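Local coordinates for protein diacylglycerol lipase (Aspergillus oryzae, PDB 5XK2) that probably hydrolyses mono- and diacylglycerols as a class 3 lipase of the alpha/beta-hydrolase fold, here in its closed conformation, at residues Ala27-Asn32 against Ala87-Tyr92. Residues are numbered along the deposited sequence; the frame is centred on the assembly and turned at random.
Sequences ATYCPN and AFRGSY
T28 and Y29, in the type I turn A27–C30, lie against A87 and R89 at the end of a central strand, chiefly through aliphatic and aromatic contacts. The methyl CG2 of T28 meets CB of A87 tip to tip at 3.4 Å, tight for two carbons. OG1 of T28 sits against CB of R89, 3.5 Å away. Beside it, the carbonyl O of T28 rests 3.4 Å from R89 CB; this buried oxygen has no hydrogen-bonding partner in the model.

The aromatic part centres on Y29. With CG anti to its own carbonyl carbon (chi1 -72°), the ring reaches the arginine stem, and CG of R89 sits over one face in a CH-pi contact, 4.1 Å from the ring centroid and offset toward the rim. CE1 of Y29 also approaches the edge of the Y92 ring, 3.9 Å from CD1, the two side chains crossing at about a right angle.

Polar links between the segments run through water. One molecule donates to both OG1 of T28 and O of F88, 2.7 Å from the latter, while OG1 is also bonded to A25 O. A second accepts from G90 N and pairs with Y29 OH, whose protein partner is ND1 of H152. The R89 chain bends twice (chi3 72°), which brings NE back to G90 O at 2.8 Å in a nearly straight bond (165°) that helps fix the guanidinium, which also makes a cation-pi contact with Y34.

Strand 83-89 lies between strands 71-78 and 146-152, with F88 turned to helices 118-138 and 154-168. The A27–C30 turn, by the C-terminal end of helix 14-27, packs on the other face of the sheet, bringing Y29 against S153, the probable nucleophile of the GxSxG elbow between strand 146-152 and helix 154-168.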
# COMPACT_ATOMS: atom_id res chain seq x y z
N ALA A 27 19.00 5.93 2.89
CA ALA A 27 19.93 5.12 2.13
C ALA A 27 19.53 3.63 2.06
O ALA A 27 19.92 2.95 1.11
CB ALA A 27 21.34 5.27 2.72
N THR A 28 18.75 3.15 3.03
CA THR A 28 18.34 1.74 3.03
C THR A 28 17.34 1.41 1.94
O THR A 28 17.10 0.24 1.66
CB THR A 28 17.70 1.28 4.36
OG1 THR A 28 16.45 1.94 4.56
CG2 THR A 28 18.64 1.56 5.51
N TYR A 29 16.74 2.44 1.33
CA TYR A 29 15.81 2.21 0.22
C TYR A 29 16.51 2.05 -1.14
O TYR A 29 15.90 1.57 -2.09
CB TYR A 29 14.80 3.34 0.11
CG TYR A 29 13.78 3.33 1.21
CD1 TYR A 29 12.66 2.53 1.13
CD2 TYR A 29 13.94 4.14 2.33
CE1 TYR A 29 11.70 2.53 2.15
CE2 TYR A 29 12.99 4.16 3.35
CZ TYR A 29 11.87 3.35 3.25
OH TYR A 29 10.94 3.38 4.26
N CYS A 30 17.78 2.44 -1.21
CA CYS A 30 18.55 2.37 -2.47
C CYS A 30 19.08 0.97 -2.67
O CYS A 30 19.86 0.50 -1.85
CB CYS A 30 19.72 3.34 -2.44
SG CYS A 30 19.35 5.02 -1.95
N PRO A 31 18.68 0.31 -3.76
CA PRO A 31 19.13 -1.08 -3.94
C PRO A 31 20.65 -1.23 -3.92
O PRO A 31 21.15 -2.20 -3.36
CB PRO A 31 18.55 -1.46 -5.31
CG PRO A 31 17.31 -0.59 -5.41
CD PRO A 31 17.73 0.72 -4.81
N ASN A 32 21.39 -0.27 -4.48
CA ASN A 32 22.84 -0.37 -4.47
C ASN A 32 23.42 -0.48 -3.07
O ASN A 32 24.46 -1.11 -2.88
CB ASN A 32 23.47 0.83 -5.19
CG ASN A 32 23.03 2.16 -4.58
OD1 ASN A 32 21.86 2.51 -4.66
ND2 ASN A 32 23.96 2.89 -3.97
N ALA A 87 21.40 -0.08 9.81
CA ALA A 87 20.22 0.56 9.24
C ALA A 87 19.33 -0.48 8.58
O ALA A 87 19.83 -1.38 7.88
CB ALA A 87 20.64 1.63 8.24
N PHE A 88 18.03 -0.35 8.77
CA PHE A 88 17.06 -1.32 8.24
C PHE A 88 16.01 -0.71 7.33
O PHE A 88 15.46 0.35 7.63
CB PHE A 88 16.30 -2.02 9.35
CG PHE A 88 17.15 -2.75 10.32
CD1 PHE A 88 17.47 -4.10 10.12
CD2 PHE A 88 17.58 -2.13 11.48
CE1 PHE A 88 18.23 -4.79 11.05
CE2 PHE A 88 18.37 -2.81 12.42
CZ PHE A 88 18.69 -4.15 12.20
N ARG A 89 15.70 -1.45 6.27
CA ARG A 89 14.53 -1.21 5.43
C ARG A 89 13.60 -2.39 5.65
O ARG A 89 14.01 -3.55 5.54
CB ARG A 89 14.91 -1.11 3.95
CG ARG A 89 13.79 -0.56 3.07
CD ARG A 89 13.75 -1.28 1.72
NE ARG A 89 13.23 -2.63 1.93
CZ ARG A 89 13.56 -3.69 1.21
NH1 ARG A 89 14.42 -3.58 0.20
NH2 ARG A 89 13.04 -4.87 1.51
N GLY A 90 12.34 -2.10 5.95
CA GLY A 90 11.36 -3.16 6.07
C GLY A 90 10.64 -3.35 4.74
O GLY A 90 11.07 -2.85 3.70
N SER A 91 9.54 -4.07 4.78
CA SER A 91 8.75 -4.31 3.59
C SER A 91 8.15 -3.00 3.07
O SER A 91 7.64 -2.16 3.84
CB SER A 91 7.64 -5.31 3.88
OG SER A 91 6.93 -5.61 2.70
N TYR A 92 8.22 -2.82 1.76
CA TYR A 92 7.67 -1.61 1.15
C TYR A 92 6.17 -1.71 0.93
O TYR A 92 5.48 -0.68 0.85
CB TYR A 92 8.36 -1.30 -0.18
CG TYR A 92 8.11 0.11 -0.66
CD1 TYR A 92 8.77 1.19 -0.06
CD2 TYR A 92 7.24 0.36 -1.71
CE1 TYR A 92 8.55 2.48 -0.50
CE2 TYR A 92 7.01 1.65 -2.15
CZ TYR A 92 7.67 2.71 -1.54
OH TYR A 92 7.45 3.99 -1.98
O HOH W 1 14.29 2.47 6.43
O HOH W 2 11.29 0.56 5.65